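Local coordinates for protein putative histidinol-phosphate aminotransferase (Erwinia carotovora atroseptica, PDB 3LY1) that probably works as a pyridoxal-phosphate-dependent aminotransferase, perhaps acting on histidinol phosphate, and binds its cofactor in a dimer, at residues 22-30 with 213-221; 34-45 with 246-255. All coordinates share one frame; numbering follows the deposited sequence. Where two conformers were deposited one is given.

Interaction 1: 22-30 with 213-221; sequences NFNENPLGM and KIHAMAGMR. With PLP (pyridoxal-5'-phosphate), chain E; EDO (1,2-ethanediol), chain H.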
ATOM      1  N   ASN A  22     -12.837 -12.593  14.799  1.00 15.59           N
ATOM      2  CA  ASN A  22     -11.770 -11.940  15.543  1.00 15.05           C
ATOM      3  C   ASN A  22     -11.304 -10.586  14.992  1.00 15.04           C
ATOM      4  O   ASN A  22     -10.708  -9.811  15.733  1.00 13.76           O
ATOM      5  CB  ASN A  22     -10.558 -12.882  15.726  1.00 14.78           C
ATOM      6  CG  ASN A  22     -10.071 -13.552  14.428  1.00 15.82           C
ATOM      7  OD1 ASN A  22     -10.757 -13.553  13.374  1.00 14.68           O
ATOM      8  ND2 ASN A  22      -8.879 -14.190  14.526  1.00 14.09           N
ATOM      9  N   PHE A  23     -11.550 -10.318  13.712  1.00 15.13           N
ATOM     10  CA  PHE A  23     -10.955  -9.142  13.048  1.00 16.08           C
ATOM     11  C   PHE A  23     -11.962  -8.260  12.279  1.00 16.77           C
ATOM     12  O   PHE A  23     -11.571  -7.492  11.384  1.00 17.29           O
ATOM     13  CB  PHE A  23      -9.824  -9.594  12.099  1.00 16.59           C
ATOM     14  CG  PHE A  23      -8.641 -10.242  12.796  1.00 16.07           C
ATOM     15  CD1 PHE A  23      -8.035  -9.642  13.922  1.00 19.48           C
ATOM     16  CD2 PHE A  23      -8.107 -11.432  12.314  1.00 15.64           C
ATOM     17  CE1 PHE A  23      -6.924 -10.248  14.539  1.00 19.79           C
ATOM     18  CE2 PHE A  23      -7.022 -12.048  12.929  1.00 16.69           C
ATOM     19  CZ  PHE A  23      -6.440 -11.470  14.043  1.00 18.19           C
ATOM     20  N   ASN A  24     -13.242  -8.333  12.639  1.00 16.22           N
ATOM     21  CA  ASN A  24     -14.313  -7.555  12.010  1.00 17.20           C
ATOM     22  C   ASN A  24     -14.369  -7.675  10.492  1.00 17.38           C
ATOM     23  O   ASN A  24     -14.793  -6.741   9.781  1.00 17.73           O
ATOM     24  CB  ASN A  24     -14.244  -6.061  12.402  1.00 16.90           C
ATOM     25  CG  ASN A  24     -14.352  -5.814  13.905  1.00 16.99           C
ATOM     26  OD1 ASN A  24     -13.911  -4.733  14.429  1.00 20.05           O
ATOM     27  ND2 ASN A  24     -14.912  -6.774  14.612  1.00  9.89           N
ATOM     28  N   GLU A  25     -13.927  -8.814   9.983  1.00 17.02           N
ATOM     29  CA  GLU A  25     -14.009  -9.084   8.556  1.00 17.17           C
ATOM     30  C   GLU A  25     -15.447  -9.432   8.252  1.00 17.40           C
ATOM     31  O   GLU A  25     -16.151  -9.976   9.102  1.00 17.41           O
ATOM     32  CB  GLU A  25     -13.056 -10.228   8.164  1.00 16.88           C
ATOM     33  CG  GLU A  25     -11.595  -9.931   8.587  1.00 17.57           C
ATOM     34  CD  GLU A  25     -10.734 -11.178   8.783  1.00 17.39           C
ATOM     35  OE1 GLU A  25     -11.205 -12.164   9.404  1.00 16.42           O
ATOM     36  OE2 GLU A  25      -9.559 -11.148   8.346  1.00 15.48           O
ATOM     37  N   ASN A  26     -15.897  -9.132   7.037  1.00 16.87           N
ATOM     38  CA  ASN A  26     -17.222  -9.501   6.588  1.00 16.97           C
ATOM     39  C   ASN A  26     -17.128 -11.001   6.313  1.00 18.60           C
ATOM     40  O   ASN A  26     -16.162 -11.409   5.656  1.00 19.24           O
ATOM     41  CB  ASN A  26     -17.560  -8.752   5.298  1.00 15.88           C
ATOM     42  CG  ASN A  26     -19.025  -8.820   4.927  1.00 16.23           C
ATOM     43  OD1 ASN A  26     -19.659  -9.897   4.961  1.00 16.67           O
ATOM     44  ND2 ASN A  26     -19.571  -7.681   4.515  1.00 12.36           N
ATOM     45  N   PRO A  27     -18.060 -11.818   6.882  1.00 18.44           N
ATOM     46  CA  PRO A  27     -18.034 -13.290   6.767  1.00 19.22           C
ATOM     47  C   PRO A  27     -18.597 -13.783   5.438  1.00 19.03           C
ATOM     48  O   PRO A  27     -18.458 -14.973   5.097  1.00 19.26           O
ATOM     49  CB  PRO A  27     -18.935 -13.748   7.919  1.00 19.06           C
ATOM     50  CG  PRO A  27     -19.958 -12.639   8.026  1.00 19.86           C
ATOM     51  CD  PRO A  27     -19.156 -11.372   7.769  1.00 19.17           C
ATOM     52  N   LEU A  28     -19.213 -12.861   4.708  0.50 18.44           N
ATOM     53  CA  LEU A  28     -19.633 -13.087   3.362  0.50 18.02           C
ATOM     54  C   LEU A  28     -18.468 -12.952   2.396  0.50 18.14           C
ATOM     55  O   LEU A  28     -17.576 -12.122   2.580  0.50 17.52           O
ATOM     56  CB  LEU A  28     -20.691 -12.060   2.982  0.50 18.01           C
ATOM     57  CG  LEU A  28     -21.987 -12.111   3.781  0.50 18.13           C
ATOM     58  CD1 LEU A  28     -22.961 -11.084   3.228  0.50 16.49           C
ATOM     59  CD2 LEU A  28     -22.554 -13.519   3.708  0.50 17.91           C
ATOM     60  N   GLY A  29     -18.479 -13.756   1.342  0.50 17.88           N
ATOM     61  CA  GLY A  29     -17.597 -13.458   0.242  0.50 18.37           C
ATOM     62  C   GLY A  29     -17.858 -12.020  -0.155  0.50 18.90           C
ATOM     63  O   GLY A  29     -18.918 -11.467   0.137  0.50 19.04           O
HETATM   64  N   MSE A  30     -16.871 -11.405  -0.789  1.00 19.40           N
HETATM   65  CA  MSE A  30     -17.088 -10.265  -1.659  1.00 20.06           C
HETATM   66  C   MSE A  30     -18.267 -10.486  -2.636  1.00 20.26           C
HETATM   67  O   MSE A  30     -18.584 -11.619  -2.999  1.00 20.35           O
HETATM   68  CB  MSE A  30     -15.807 -10.172  -2.485  1.00 21.20           C
HETATM   69  CG  MSE A  30     -15.479  -8.906  -3.097  1.00 22.00           C
HETATM   70 SE   MSE A  30     -13.784  -9.175  -4.062  0.75 17.41          SE
HETATM   71  CE  MSE A  30     -12.758  -9.836  -2.549  1.00 18.15           C
ATOM     72  N   LYS A 213     -15.048  -3.578   4.796  1.00 15.41           N
ATOM     73  CA  LYS A 213     -16.119  -3.979   5.737  1.00 16.03           C
ATOM     74  C   LYS A 213     -17.436  -4.279   5.018  1.00 15.73           C
ATOM     75  O   LYS A 213     -17.615  -5.401   4.572  1.00 15.27           O
ATOM     76  CB  LYS A 213     -16.254  -2.971   6.875  1.00 16.57           C
ATOM     77  CG  LYS A 213     -14.902  -2.589   7.563  1.00 16.93           C
ATOM     78  CD  LYS A 213     -14.192  -3.736   8.266  1.00 18.62           C
ATOM     79  CE  LYS A 213     -12.826  -3.347   8.815  1.00 22.75           C
ATOM     80  NZ  LYS A 213     -12.145  -4.485   9.516  1.00 26.40           N
ATOM     81  N   ILE A 214     -18.319  -3.312   4.814  1.00 16.54           N
ATOM     82  CA  ILE A 214     -19.579  -3.633   4.111  1.00 16.64           C
ATOM     83  C   ILE A 214     -19.277  -4.285   2.746  1.00 16.77           C
ATOM     84  O   ILE A 214     -19.965  -5.247   2.347  1.00 16.57           O
ATOM     85  CB  ILE A 214     -20.530  -2.405   3.948  1.00 16.21           C
ATOM     86  CG1 ILE A 214     -21.927  -2.840   3.472  1.00 19.74           C
ATOM     87  CG2 ILE A 214     -19.975  -1.392   3.010  1.00 17.41           C
ATOM     88  CD1 ILE A 214     -22.941  -2.956   4.560  1.00 18.61           C
ATOM     89  N   HIS A 215     -18.246  -3.783   2.048  1.00 16.31           N
ATOM     90  CA  HIS A 215     -17.909  -4.286   0.722  1.00 16.15           C
ATOM     91  C   HIS A 215     -17.132  -5.602   0.783  1.00 15.50           C
ATOM     92  O   HIS A 215     -16.840  -6.182  -0.241  1.00 16.12           O
ATOM     93  CB  HIS A 215     -17.111  -3.246  -0.087  1.00 17.24           C
ATOM     94  CG  HIS A 215     -17.922  -2.063  -0.548  1.00 17.22           C
ATOM     95  ND1 HIS A 215     -18.599  -2.056  -1.742  1.00 19.80           N
ATOM     96  CD2 HIS A 215     -18.148  -0.854   0.022  1.00 19.72           C
ATOM     97  CE1 HIS A 215     -19.201  -0.890  -1.895  1.00 21.06           C
ATOM     98  NE2 HIS A 215     -18.947  -0.145  -0.838  1.00 17.27           N
ATOM     99  N   ALA A 216     -16.754  -6.053   1.970  1.00 15.34           N
ATOM    100  CA  ALA A 216     -16.175  -7.399   2.139  1.00 16.35           C
ATOM    101  C   ALA A 216     -14.842  -7.627   1.399  1.00 16.43           C
ATOM    102  O   ALA A 216     -14.576  -8.728   0.949  1.00 17.78           O
ATOM    103  CB  ALA A 216     -17.214  -8.492   1.729  1.00 15.12           C
HETATM  104  N   MSE A 217     -13.985  -6.613   1.337  1.00 16.93           N
HETATM  105  CA  MSE A 217     -12.737  -6.712   0.567  1.00 17.12           C
HETATM  106  C   MSE A 217     -11.496  -6.390   1.408  1.00 17.30           C
HETATM  107  O   MSE A 217     -10.512  -5.838   0.873  1.00 17.31           O
HETATM  108  CB  MSE A 217     -12.800  -5.756  -0.632  1.00 17.91           C
HETATM  109  CG  MSE A 217     -13.935  -6.003  -1.580  1.00 17.57           C
HETATM  110 SE   MSE A 217     -14.186  -4.587  -3.017  0.75 18.21          SE
HETATM  111  CE  MSE A 217     -12.499  -4.240  -3.225  1.00  2.00           C
ATOM    112  N   ALA A 218     -11.508  -6.775   2.687  1.00 15.73           N
ATOM    113  CA  ALA A 218     -10.378  -6.526   3.580  1.00 16.31           C
ATOM    114  C   ALA A 218      -9.061  -6.907   2.900  1.00 15.10           C
ATOM    115  O   ALA A 218      -8.167  -6.129   2.893  1.00 14.97           O
ATOM    116  CB  ALA A 218     -10.534  -7.277   4.941  1.00 15.43           C
ATOM    117  N   GLY A 219      -8.982  -8.082   2.282  1.00 14.54           N
ATOM    118  CA  GLY A 219      -7.709  -8.536   1.716  1.00 13.85           C
ATOM    119  C   GLY A 219      -7.342  -7.905   0.390  1.00 13.94           C
ATOM    120  O   GLY A 219      -6.301  -8.205  -0.151  1.00 14.03           O
HETATM  121  N   MSE A 220      -8.206  -7.066  -0.149  1.00 13.84           N
HETATM  122  CA  MSE A 220      -7.954  -6.384  -1.403  1.00 14.92           C
HETATM  123  C   MSE A 220      -7.275  -5.017  -1.220  1.00 14.31           C
HETATM  124  O   MSE A 220      -6.721  -4.470  -2.177  1.00 14.59           O
HETATM  125  CB  MSE A 220      -9.238  -6.252  -2.193  1.00 14.04           C
HETATM  126  CG  MSE A 220      -9.793  -7.543  -2.670  1.00 18.48           C
HETATM  127 SE   MSE A 220      -8.950  -8.174  -4.374  0.75 20.77          SE
HETATM  128  CE  MSE A 220      -7.516  -9.275  -3.585  1.00 18.61           C
ATOM    129  N   ARG A 221      -7.231  -4.510   0.019  1.00 14.05           N
ATOM    130  CA  ARG A 221      -6.504  -3.292   0.350  1.00 13.95           C
ATOM    131  C   ARG A 221      -6.911  -2.066  -0.501  1.00 13.89           C
ATOM    132  O   ARG A 221      -6.111  -1.523  -1.270  1.00 12.65           O
ATOM    133  CB  ARG A 221      -4.973  -3.531   0.333  1.00 14.33           C
ATOM    134  CG  ARG A 221      -4.543  -4.893   0.905  1.00 15.34           C
ATOM    135  CD  ARG A 221      -5.027  -5.128   2.338  1.00 14.80           C
ATOM    136  NE  ARG A 221      -4.647  -4.030   3.256  1.00 12.96           N
ATOM    137  CZ  ARG A 221      -5.492  -3.359   4.034  1.00 12.38           C
ATOM    138  NH1 ARG A 221      -6.772  -3.685   4.061  1.00 15.40           N
ATOM    139  NH2 ARG A 221      -5.050  -2.377   4.820  1.00 15.30           N
TER
HETATM  140  N1  PLP E 500     -10.477   2.031  10.927  1.00 22.27           N
HETATM  141  C2  PLP E 500     -11.121   1.200  11.821  1.00 23.66           C
HETATM  142  C2A PLP E 500     -12.039   1.816  12.847  1.00 21.62           C
HETATM  143  C3  PLP E 500     -10.867  -0.170  11.759  1.00 23.38           C
HETATM  144  O3  PLP E 500     -11.485  -0.986  12.651  1.00 23.50           O
HETATM  145  C4  PLP E 500      -9.970  -0.678  10.794  1.00 29.17           C
HETATM  146  C4A PLP E 500      -9.784  -2.165  10.626  1.00 33.61           C
HETATM  147  O4A PLP E 500      -9.547  -2.785  11.650  1.00 41.58           O
HETATM  148  C5  PLP E 500      -9.319   0.184   9.904  1.00 23.83           C
HETATM  149  C6  PLP E 500      -9.588   1.549  10.008  1.00 22.61           C
HETATM  150  C5A PLP E 500      -8.337  -0.305   8.861  1.00 26.61           C
HETATM  151  O4P PLP E 500      -8.899  -1.198   7.881  1.00 24.18           O
HETATM  152  P   PLP E 500      -8.337  -1.243   6.388  1.00 23.16           P
HETATM  153  O1P PLP E 500      -6.876  -0.926   6.323  1.00 23.75           O
HETATM  154  O2P PLP E 500      -9.202  -0.226   5.692  1.00 25.58           O
HETATM  155  O3P PLP E 500      -8.670  -2.670   5.981  1.00 27.13           O
HETATM  156  C1  EDO H   2     -17.063   3.169  -0.579  1.00 40.92           C
HETATM  157  O1  EDO H   2     -17.345   3.711   0.706  1.00 40.07           O
HETATM  158  C2  EDO H   2     -18.032   3.779  -1.578  1.00 40.94           C
HETATM  159  O2  EDO H   2     -19.253   3.054  -1.496  1.00 42.85           O
HETATM  160  O   HOH W   1     -10.217  -5.274  11.472  1.00 29.75           O
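Asn26 and Ala216 meet in a buried loop-to-loop contact, where the N-terminal loop ahead of helix 32-40 lies against the cofactor-binding loop between strands 205-210 and 223-226. The methyl of Ala216 packs on Asn26, its CB 3.6 Å from Asn26 CB. With CG anti to the backbone N (chi1 -167°), the Asn26 amide extends toward Lys213 O; Asn26 ND2 donates to that oxygen at 3.0 Å, nearly straight at 168°, with the acceptor lying in the amide plane. Ala216 N reaches Lys213 O from the opposite face of its carbonyl plane, closing the type I turn 213-216, so two donors hold this oxygen. Asn26 OD1 takes Leu28 N in an Asx turn, and ND2 also bonds Ser265, which together fix the amide's rotation. Farther along, the selenomethionines Met30 and Met217 cross at about a right angle, with Met30 CG 3.6 Å from Met217 CG, while Met30 CE touches Met220 CG at 3.8 Å. The Lys213 chain, bent at chi2 and extended beyond it, lays CD against Asn24 O at 3.4 Å; its NZ bonds that oxygen only weakly and also bonds Tyr48 OH of the second subunit. Lys213 NZ stands 3.5 Å from PLP C4A, and the aldehyde oxygen is still present, so the cofactor is modelled without the covalent link. Arg221 grips the phosphate with NH1 to O3P and NH2 to O1P, and a further NH1 bond to Ala218 O holds its guanidinium in place. A lysine poised at C4A with an arginine on the phosphate is the PLP site of fold-type I aminotransferases, here completed by the neighbouring subunit.

Interaction 2: 34-45 with 246-255; sequences AQAAARDAVVKA and FSGVDAALAS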
ATOM      1  N   ALA A  34     -17.938  -8.343  -7.972  1.00 16.64           N
ATOM      2  CA  ALA A  34     -16.610  -7.871  -7.546  1.00 16.60           C
ATOM      3  C   ALA A  34     -15.567  -8.989  -7.650  1.00 15.95           C
ATOM      4  O   ALA A  34     -14.409  -8.716  -8.024  1.00 15.17           O
ATOM      5  CB  ALA A  34     -16.642  -7.296  -6.119  1.00 14.82           C
ATOM      6  N   GLN A  35     -15.956 -10.226  -7.321  1.00 14.69           N
ATOM      7  CA  GLN A  35     -15.009 -11.335  -7.421  1.00 15.52           C
ATOM      8  C   GLN A  35     -14.611 -11.546  -8.876  1.00 15.61           C
ATOM      9  O   GLN A  35     -13.444 -11.757  -9.174  1.00 13.76           O
ATOM     10  CB  GLN A  35     -15.573 -12.631  -6.832  1.00 16.67           C
ATOM     11  CG  GLN A  35     -15.816 -12.556  -5.309  1.00 16.74           C
ATOM     12  CD  GLN A  35     -16.052 -13.904  -4.653  1.00 19.44           C
ATOM     13  OE1 GLN A  35     -15.455 -14.896  -5.045  1.00 22.80           O
ATOM     14  NE2 GLN A  35     -16.926 -13.942  -3.627  1.00 18.00           N
ATOM     15  N   ALA A  36     -15.593 -11.501  -9.776  1.00 14.77           N
ATOM     16  CA  ALA A  36     -15.325 -11.684 -11.208  1.00 15.58           C
ATOM     17  C   ALA A  36     -14.405 -10.593 -11.739  1.00 15.65           C
ATOM     18  O   ALA A  36     -13.517 -10.864 -12.541  1.00 15.70           O
ATOM     19  CB  ALA A  36     -16.655 -11.729 -12.053  1.00 14.25           C
ATOM     20  N   ALA A  37     -14.634  -9.360 -11.304  1.00 15.95           N
ATOM     21  CA  ALA A  37     -13.768  -8.252 -11.689  1.00 16.38           C
ATOM     22  C   ALA A  37     -12.352  -8.528 -11.194  1.00 16.11           C
ATOM     23  O   ALA A  37     -11.406  -8.394 -11.957  1.00 16.04           O
ATOM     24  CB  ALA A  37     -14.274  -6.917 -11.110  1.00 16.43           C
ATOM     25  N   ALA A  38     -12.224  -8.936  -9.930  1.00 16.37           N
ATOM     26  CA  ALA A  38     -10.930  -9.142  -9.312  1.00 16.35           C
ATOM     27  C   ALA A  38     -10.158 -10.260 -10.029  1.00 16.76           C
ATOM     28  O   ALA A  38      -8.945 -10.143 -10.237  1.00 16.83           O
ATOM     29  CB  ALA A  38     -11.097  -9.457  -7.805  1.00 16.51           C
ATOM     30  N   ARG A  39     -10.854 -11.355 -10.345  1.00 15.75           N
ATOM     31  CA  ARG A  39     -10.242 -12.497 -11.038  1.00 16.35           C
ATOM     32  C   ARG A  39      -9.805 -12.114 -12.443  1.00 15.98           C
ATOM     33  O   ARG A  39      -8.702 -12.447 -12.843  1.00 16.51           O
ATOM     34  CB  ARG A  39     -11.175 -13.717 -11.103  1.00 16.33           C
ATOM     35  CG  ARG A  39     -11.399 -14.435  -9.768  1.00 17.56           C
ATOM     36  CD  ARG A  39     -12.105 -15.800  -9.942  1.00 16.95           C
ATOM     37  NE  ARG A  39     -13.231 -15.713 -10.889  1.00 19.66           N
ATOM     38  CZ  ARG A  39     -14.493 -15.407 -10.586  1.00 20.97           C
ATOM     39  NH1 ARG A  39     -14.876 -15.176  -9.323  1.00 21.04           N
ATOM     40  NH2 ARG A  39     -15.394 -15.339 -11.568  1.00 21.02           N
ATOM     41  N   ASP A  40     -10.661 -11.398 -13.171  1.00 15.86           N
ATOM     42  CA  ASP A  40     -10.350 -10.956 -14.522  1.00 16.13           C
ATOM     43  C   ASP A  40      -9.179  -9.941 -14.591  1.00 15.76           C
ATOM     44  O   ASP A  40      -8.537  -9.804 -15.642  1.00 15.29           O
ATOM     45  CB  ASP A  40     -11.596 -10.338 -15.158  1.00 17.30           C
ATOM     46  CG  ASP A  40     -12.702 -11.389 -15.492  1.00 19.65           C
ATOM     47  OD1 ASP A  40     -12.519 -12.609 -15.247  1.00 20.46           O
ATOM     48  OD2 ASP A  40     -13.767 -10.970 -16.010  1.00 23.86           O
ATOM     49  N   ALA A  41      -8.923  -9.220 -13.498  1.00 14.87           N
ATOM     50  CA  ALA A  41      -7.803  -8.278 -13.458  1.00 14.94           C
ATOM     51  C   ALA A  41      -6.449  -8.974 -13.459  1.00 14.59           C
ATOM     52  O   ALA A  41      -5.441  -8.328 -13.789  1.00 14.57           O
ATOM     53  CB  ALA A  41      -7.889  -7.331 -12.206  1.00 14.76           C
ATOM     54  N   VAL A  42      -6.385 -10.242 -13.045  1.00 13.74           N
ATOM     55  CA  VAL A  42      -5.065 -10.892 -12.827  1.00 13.31           C
ATOM     56  C   VAL A  42      -4.213 -10.987 -14.102  1.00 13.86           C
ATOM     57  O   VAL A  42      -3.006 -10.697 -14.071  1.00 13.80           O
ATOM     58  CB  VAL A  42      -5.184 -12.268 -12.136  1.00 13.26           C
ATOM     59  CG1 VAL A  42      -3.826 -13.017 -12.106  1.00 11.29           C
ATOM     60  CG2 VAL A  42      -5.782 -12.105 -10.713  1.00 13.42           C
ATOM     61  N   VAL A  43      -4.847 -11.317 -15.223  1.00 13.33           N
ATOM     62  CA  VAL A  43      -4.167 -11.338 -16.523  1.00 14.25           C
ATOM     63  C   VAL A  43      -3.664  -9.940 -16.926  1.00 14.18           C
ATOM     64  O   VAL A  43      -2.684  -9.826 -17.670  1.00 13.70           O
ATOM     65  CB  VAL A  43      -5.040 -11.966 -17.646  1.00 14.52           C
ATOM     66  CG1 VAL A  43      -6.209 -11.069 -18.016  1.00 13.78           C
ATOM     67  CG2 VAL A  43      -4.172 -12.296 -18.880  1.00 14.82           C
ATOM     68  N   LYS A  44      -4.301  -8.891 -16.408  1.00 13.93           N
ATOM     69  CA  LYS A  44      -3.947  -7.531 -16.775  1.00 13.97           C
ATOM     70  C   LYS A  44      -2.854  -6.986 -15.855  1.00 13.13           C
ATOM     71  O   LYS A  44      -2.282  -5.974 -16.178  1.00 14.25           O
ATOM     72  CB  LYS A  44      -5.165  -6.599 -16.701  1.00 14.72           C
ATOM     73  CG  LYS A  44      -6.297  -6.938 -17.707  1.00 16.57           C
ATOM     74  CD  LYS A  44      -7.410  -5.843 -17.743  1.00 18.19           C
ATOM     75  CE  LYS A  44      -8.205  -5.754 -16.443  1.00 18.85           C
ATOM     76  NZ  LYS A  44      -9.186  -4.600 -16.346  1.00 19.62           N
ATOM     77  N   ALA A  45      -2.565  -7.680 -14.758  1.00 12.05           N
ATOM     78  CA  ALA A  45      -1.782  -7.114 -13.636  1.00 12.47           C
ATOM     79  C   ALA A  45      -0.280  -7.241 -13.774  1.00 11.55           C
ATOM     80  O   ALA A  45       0.459  -7.032 -12.785  1.00 12.99           O
ATOM     81  CB  ALA A  45      -2.278  -7.714 -12.263  1.00 11.41           C
ATOM     82  N   PHE A 246      -4.439  -3.971  -9.006  1.00 14.57           N
ATOM     83  CA  PHE A 246      -5.389  -4.092 -10.124  1.00 14.58           C
ATOM     84  C   PHE A 246      -6.673  -4.834  -9.750  1.00 14.74           C
ATOM     85  O   PHE A 246      -7.750  -4.396 -10.080  1.00 14.57           O
ATOM     86  CB  PHE A 246      -4.734  -4.798 -11.317  1.00 14.35           C
ATOM     87  CG  PHE A 246      -5.025  -4.165 -12.632  1.00 12.68           C
ATOM     88  CD1 PHE A 246      -6.336  -3.915 -13.041  1.00 14.43           C
ATOM     89  CD2 PHE A 246      -3.998  -3.903 -13.519  1.00 12.70           C
ATOM     90  CE1 PHE A 246      -6.585  -3.364 -14.266  1.00 12.90           C
ATOM     91  CE2 PHE A 246      -4.250  -3.357 -14.763  1.00 12.95           C
ATOM     92  CZ  PHE A 246      -5.535  -3.073 -15.129  1.00 12.98           C
ATOM     93  N   SER A 247      -6.565  -5.949  -9.046  1.00 15.41           N
ATOM     94  CA  SER A 247      -7.768  -6.700  -8.688  1.00 15.18           C
ATOM     95  C   SER A 247      -8.631  -5.888  -7.728  1.00 14.97           C
ATOM     96  O   SER A 247      -9.832  -5.858  -7.873  1.00 14.44           O
ATOM     97  CB  SER A 247      -7.422  -8.059  -8.056  1.00 15.69           C
ATOM     98  OG  SER A 247      -6.701  -8.839  -8.982  1.00 15.29           O
ATOM     99  N   GLY A 248      -8.006  -5.238  -6.757  1.00 13.07           N
ATOM    100  CA  GLY A 248      -8.717  -4.385  -5.844  1.00 13.62           C
ATOM    101  C   GLY A 248      -9.422  -3.211  -6.502  1.00 13.41           C
ATOM    102  O   GLY A 248     -10.577  -2.936  -6.164  1.00 13.79           O
ATOM    103  N   VAL A 249      -8.745  -2.543  -7.443  1.00 12.28           N
ATOM    104  CA  VAL A 249      -9.323  -1.391  -8.140  1.00 13.04           C
ATOM    105  C   VAL A 249     -10.551  -1.844  -8.958  1.00 13.30           C
ATOM    106  O   VAL A 249     -11.620  -1.238  -8.892  1.00 13.74           O
ATOM    107  CB  VAL A 249      -8.312  -0.695  -9.070  1.00 13.07           C
ATOM    108  CG1 VAL A 249      -9.016   0.289  -9.972  1.00 12.87           C
ATOM    109  CG2 VAL A 249      -7.201  -0.012  -8.243  1.00 15.75           C
ATOM    110  N   ASP A 250     -10.406  -2.921  -9.715  1.00 14.02           N
ATOM    111  CA  ASP A 250     -11.525  -3.419 -10.526  1.00 14.12           C
ATOM    112  C   ASP A 250     -12.630  -4.032  -9.639  1.00 14.19           C
ATOM    113  O   ASP A 250     -13.824  -3.960  -9.979  1.00 13.49           O
ATOM    114  CB  ASP A 250     -11.048  -4.454 -11.551  1.00 14.98           C
ATOM    115  CG  ASP A 250     -10.398  -3.829 -12.806  1.00 16.86           C
ATOM    116  OD1 ASP A 250     -10.316  -2.580 -12.926  1.00 19.00           O
ATOM    117  OD2 ASP A 250     -10.010  -4.613 -13.707  1.00 20.31           O
ATOM    118  N   ALA A 251     -12.260  -4.640  -8.503  1.00 12.55           N
ATOM    119  CA  ALA A 251     -13.298  -5.119  -7.592  1.00 12.82           C
ATOM    120  C   ALA A 251     -14.040  -3.944  -6.971  1.00 13.29           C
ATOM    121  O   ALA A 251     -15.251  -3.990  -6.827  1.00 14.45           O
ATOM    122  CB  ALA A 251     -12.743  -6.049  -6.566  1.00 13.39           C
ATOM    123  N   ALA A 252     -13.321  -2.877  -6.590  1.00 14.94           N
ATOM    124  CA  ALA A 252     -13.970  -1.694  -6.010  1.00 15.07           C
ATOM    125  C   ALA A 252     -14.929  -1.040  -7.016  1.00 16.03           C
ATOM    126  O   ALA A 252     -16.039  -0.657  -6.637  1.00 15.76           O
ATOM    127  CB  ALA A 252     -12.928  -0.663  -5.473  1.00 15.74           C
ATOM    128  N   LEU A 253     -14.510  -0.911  -8.266  1.00 16.11           N
ATOM    129  CA  LEU A 253     -15.370  -0.303  -9.286  1.00 18.30           C
ATOM    130  C   LEU A 253     -16.663  -1.099  -9.425  1.00 18.84           C
ATOM    131  O   LEU A 253     -17.742  -0.520  -9.510  1.00 20.92           O
ATOM    132  CB  LEU A 253     -14.678  -0.213 -10.636  1.00 17.90           C
ATOM    133  CG  LEU A 253     -13.614   0.870 -10.814  1.00 19.53           C
ATOM    134  CD1 LEU A 253     -12.817   0.588 -12.103  1.00 16.57           C
ATOM    135  CD2 LEU A 253     -14.203   2.293 -10.818  1.00 18.34           C
ATOM    136  N   ALA A 254     -16.557  -2.418  -9.446  1.00 18.77           N
ATOM    137  CA  ALA A 254     -17.727  -3.269  -9.574  1.00 18.86           C
ATOM    138  C   ALA A 254     -18.639  -3.228  -8.327  1.00 19.05           C
ATOM    139  O   ALA A 254     -19.868  -3.196  -8.457  1.00 19.26           O
ATOM    140  CB  ALA A 254     -17.300  -4.697  -9.882  1.00 17.96           C
ATOM    141  N   SER A 255     -18.044  -3.235  -7.129  1.00 20.24           N
ATOM    142  CA  SER A 255     -18.827  -3.292  -5.873  1.00 20.54           C
ATOM    143  C   SER A 255     -19.647  -2.007  -5.698  1.00 21.57           C
ATOM    144  O   SER A 255     -20.815  -2.048  -5.279  1.00 21.96           O
ATOM    145  CB  SER A 255     -17.925  -3.568  -4.667  1.00 20.57           C
ATOM    146  OG  SER A 255     -18.685  -3.954  -3.539  1.00 21.29           O
TER
HETATM  147  O   HOH W   2     -11.227  -6.825 -14.196  1.00 13.84           O
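Lys44 sets CG anti to its carbonyl carbon (chi1 -64°) and bends at chi3, which carries its chain across the ring of Phe246 to Asp250. Lys44 CB sits over one face of the Phe246 ring, 4.1 Å from its centroid, in a CH-pi contact; Lys44 NZ ends 2.8 Å from Asp250 OD2, a salt bridge that uses the syn lone pair. A water also donates to OD2 and to Ala37 O, so the carboxylate is joined directly to the lysine and through water to the backbone of helix 34-40. Helices 34-40 and 246-255 run nearly antiparallel, at 153°, with axes only 7.4 Å apart. Small residues permit this close helix-helix packing: Ala37 CB lies 3.2 Å from Asp250 O and 3.9 Å from Ala254 CB, while Ala251 CB touches Ala38 CB at 4.0 Å. Ser247 OG, anti to its own carbonyl carbon, donates to Ala38 O at 2.9 Å, tilted 20° from the carbonyl plane. Ala41 CB packs against Phe246 CD1 and the backbone of Ser247. Both segments also border the dimer interface: Ala38 and Val42 pack on Val42 and Ala38 of the second subunit, and Ser247 touches its Met220.

From the N terminus, the chain leaves strand 19-20 through loop 22-30, enters helix 32-40 and continues to residue 45, then builds most of the seven-stranded mixed sheet before returning. Interaction 1 closes its long loop at 213-221, between strands 205-210 and 223-226; interaction 2 closes at helix 246-255. Because the first segments come in the same order as their partners, the two closures cross rather than nest. Probable hydrogen bonds join them, Gln35 NE2 to Met30 O and His215 ND1 with Ser255 OG, while Met217 CE packs on Gly248 and Ala252. Together they tie the N-terminal arm to the cofactor loop and a neighbouring helix, both beside the second subunit.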